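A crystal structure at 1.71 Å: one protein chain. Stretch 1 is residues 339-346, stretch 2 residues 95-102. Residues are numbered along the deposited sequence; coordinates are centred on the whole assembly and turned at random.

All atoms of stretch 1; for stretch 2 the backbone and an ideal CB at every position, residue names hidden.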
# COMPACT_ATOMS: atom_id res chain seq x y z
N THR A 339 -3.15 -9.26 -7.76
CA THR A 339 -2.05 -9.43 -8.70
C THR A 339 -0.80 -8.77 -8.12
O THR A 339 -0.90 -7.84 -7.32
CB THR A 339 -2.35 -8.83 -10.09
OG1 THR A 339 -2.35 -7.41 -10.01
CG2 THR A 339 -3.70 -9.31 -10.62
N PRO A 340 0.39 -9.25 -8.49
CA PRO A 340 1.61 -8.73 -7.86
C PRO A 340 1.86 -7.27 -8.21
O PRO A 340 1.65 -6.85 -9.35
CB PRO A 340 2.72 -9.63 -8.43
CG PRO A 340 2.01 -10.83 -8.97
CD PRO A 340 0.67 -10.36 -9.42
N MET A 341 2.36 -6.52 -7.23
CA MET A 341 2.72 -5.14 -7.45
C MET A 341 3.81 -5.05 -8.52
O MET A 341 4.86 -5.69 -8.36
CB MET A 341 3.22 -4.51 -6.15
CG MET A 341 3.71 -3.07 -6.28
SD MET A 341 2.29 -1.96 -6.53
CE MET A 341 2.52 -0.78 -5.20
N PRO A 342 3.62 -4.31 -9.60
CA PRO A 342 4.71 -4.12 -10.56
C PRO A 342 5.71 -3.11 -10.02
O PRO A 342 5.36 -2.20 -9.26
CB PRO A 342 4.00 -3.60 -11.82
CG PRO A 342 2.77 -2.90 -11.31
CD PRO A 342 2.36 -3.65 -10.03
N VAL A 343 6.99 -3.28 -10.38
CA VAL A 343 8.05 -2.46 -9.80
C VAL A 343 8.90 -1.76 -10.84
O VAL A 343 9.82 -1.03 -10.48
CB VAL A 343 8.95 -3.27 -8.84
CG1 VAL A 343 8.12 -3.97 -7.75
CG2 VAL A 343 9.82 -4.28 -9.63
N THR A 344 8.63 -1.94 -12.13
CA THR A 344 9.42 -1.26 -13.15
C THR A 344 9.21 0.26 -13.06
O THR A 344 8.17 0.72 -12.57
CB THR A 344 9.03 -1.74 -14.54
OG1 THR A 344 7.64 -1.48 -14.74
CG2 THR A 344 9.29 -3.22 -14.69
N PRO A 345 10.18 1.07 -13.51
CA PRO A 345 10.03 2.52 -13.36
C PRO A 345 8.85 3.07 -14.14
O PRO A 345 8.31 4.12 -13.78
CB PRO A 345 11.37 3.08 -13.86
CG PRO A 345 11.96 1.99 -14.68
CD PRO A 345 11.49 0.70 -14.09
N GLU A 346 8.41 2.37 -15.19
CA GLU A 346 7.26 2.81 -15.97
C GLU A 346 6.02 2.94 -15.10
O GLU A 346 5.14 3.75 -15.40
CB GLU A 346 7.01 1.83 -17.12
CG GLU A 346 8.01 1.94 -18.28
CD GLU A 346 9.33 1.19 -18.07
OE1 GLU A 346 9.56 0.61 -16.99
OE2 GLU A 346 10.15 1.18 -19.01
N UNK A 95 8.87 -14.71 -2.22
CA UNK A 95 9.39 -13.86 -3.31
C UNK A 95 8.69 -12.52 -3.43
O UNK A 95 9.29 -11.57 -3.94
CB UNK A 95 9.27 -14.60 -4.64
N UNK A 96 7.43 -12.41 -2.99
CA UNK A 96 6.75 -11.12 -3.01
C UNK A 96 7.44 -10.09 -2.13
O UNK A 96 7.27 -8.88 -2.35
CB UNK A 96 5.30 -11.29 -2.56
N UNK A 97 8.20 -10.53 -1.14
CA UNK A 97 8.92 -9.61 -0.27
C UNK A 97 10.27 -9.20 -0.84
O UNK A 97 10.94 -8.35 -0.24
CB UNK A 97 9.12 -10.24 1.11
N UNK A 98 10.70 -9.80 -1.95
CA UNK A 98 11.99 -9.46 -2.57
C UNK A 98 11.82 -9.44 -4.08
O UNK A 98 12.40 -10.27 -4.79
CB UNK A 98 13.08 -10.45 -2.16
N UNK A 99 11.04 -8.49 -4.60
CA UNK A 99 10.78 -8.46 -6.05
C UNK A 99 12.07 -8.20 -6.81
O UNK A 99 12.88 -7.37 -6.40
CB UNK A 99 9.74 -7.39 -6.40
N UNK A 100 12.25 -8.92 -7.92
CA UNK A 100 13.44 -8.82 -8.75
C UNK A 100 13.24 -7.73 -9.79
O UNK A 100 12.15 -7.58 -10.36
CB UNK A 100 13.75 -10.16 -9.42
N UNK A 101 14.29 -6.96 -10.04
CA UNK A 101 14.26 -5.96 -11.09
C UNK A 101 15.63 -5.95 -11.75
O UNK A 101 16.64 -5.88 -11.06
CB UNK A 101 13.89 -4.58 -10.54
N UNK A 102 15.66 -6.04 -13.08
CA UNK A 102 16.92 -6.06 -13.82
C UNK A 102 17.81 -7.19 -13.31
O UNK A 102 19.03 -7.04 -13.22
CB UNK A 102 17.64 -4.72 -13.70

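Stretch 1 meets stretch 2 with an almost wholly apolar surface, built around the ring of Pro 340, the two methyls of Val 343, and Thr 344 followed by Pro 345. The deposited stretches share no hydrogen bond; where stretch 2 faces stretch 1, what it meets is mainly carbon.

Position 95 lies in a short 3-10 segment, and its ideal CB has nothing of stretch 1 within 5.5 Å. Its phi of -58° is compatible with proline, but many residues would serve equally well. The deposited residue is Pro 95, which makes no contact with stretch 1; its carbonyl O accepts a backbone hydrogen bond from N of position 98 at 3.0 Å, closing the turn.

At position 96 the CA-to-CB bond points sideways, and the ideal CB lies beyond 5.5 Å of any atom in stretch 1. A small side chain would not reach stretch 1, whereas a longer apolar one, such as leucine, isoleucine or methionine, could approach the ring of Pro 340. Leu 96 is found here, with chi1 m and chi2 t, and its end comes nearer than its CB does: CD2 lies 4.2 Å from CB of Pro 340, an apolar contact.

Positions 97 and 98 are out of reach, and stretch 1 sets no demand on either. They are Ala 97 and Ala 98, the latter supplying the N of the turn hydrogen bond.

Position 99 points toward stretch 1, and its ideal CB is already 4.0 Å from CG1 of Val 343. A compact apolar residue would suit so close an approach: alanine, valine or, with phi at -64° and psi at 139°, proline. Pro 99 occupies the site, and its CB packs on CG1 of Val 343 at 4.0 Å.

The CA-to-CB bond of position 100 turns away, as expected where neighbours in an extended backbone alternate, so stretch 1 leaves the side chain undetermined. The residue is Val 100, whose side chain makes no contact with stretch 1; its contribution comes from the backbone, where its O lies 4.1 Å from CG2 of Val 343.

Position 101 again points toward stretch 1. Its ideal CB is 4.2 Å from CG2 of Val 343, and beyond it Thr 344 and Pro 345 offer a largely aliphatic surface. Leucine or methionine could cover part of it, but a long aromatic side chain would span more. Tyr 101, with chi1 t, has the largest covered area of either stretch. Its CB rests 4.2 Å from CG2 of Val 343, while the ring extends to Thr 344, with CE1 4.1 Å from CA, and to Pro 345, whose CD is 3.7 Å from CZ and 3.3 Å from OH. Both residues approach the ring obliquely.

Position 102 is out of reach and has positive phi (56°), a conformation readily adopted by glycine, asparagine or aspartate. Asp 102 fits that preference and does not touch stretch 1.

Stretch 2 (95-102) PLAAPVYD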
# COMPACT_ATOMS: atom_id res chain seq x y z
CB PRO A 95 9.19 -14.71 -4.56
CG PRO A 95 9.15 -16.13 -4.05
CD PRO A 95 8.47 -16.04 -2.71
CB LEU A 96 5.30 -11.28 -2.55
CG LEU A 96 4.35 -11.91 -3.57
CD1 LEU A 96 3.04 -12.29 -2.88
CD2 LEU A 96 4.09 -10.95 -4.73
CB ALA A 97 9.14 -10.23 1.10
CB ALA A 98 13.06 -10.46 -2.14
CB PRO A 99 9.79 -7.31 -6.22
CG PRO A 99 10.01 -6.43 -5.03
CD PRO A 99 10.38 -7.38 -3.90
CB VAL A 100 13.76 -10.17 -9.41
CG1 VAL A 100 14.90 -10.05 -10.43
CG2 VAL A 100 14.11 -11.21 -8.35
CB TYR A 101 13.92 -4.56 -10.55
CG TYR A 101 14.05 -3.51 -11.64
CD1 TYR A 101 13.13 -3.47 -12.68
CD2 TYR A 101 15.10 -2.61 -11.65
CE1 TYR A 101 13.24 -2.54 -13.70
CE2 TYR A 101 15.22 -1.67 -12.67
CZ TYR A 101 14.28 -1.65 -13.69
OH TYR A 101 14.38 -0.74 -14.71
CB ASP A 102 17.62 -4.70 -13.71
CG ASP A 102 18.68 -4.49 -14.78
OD1 ASP A 102 18.67 -5.19 -15.81
OD2 ASP A 102 19.55 -3.61 -14.56
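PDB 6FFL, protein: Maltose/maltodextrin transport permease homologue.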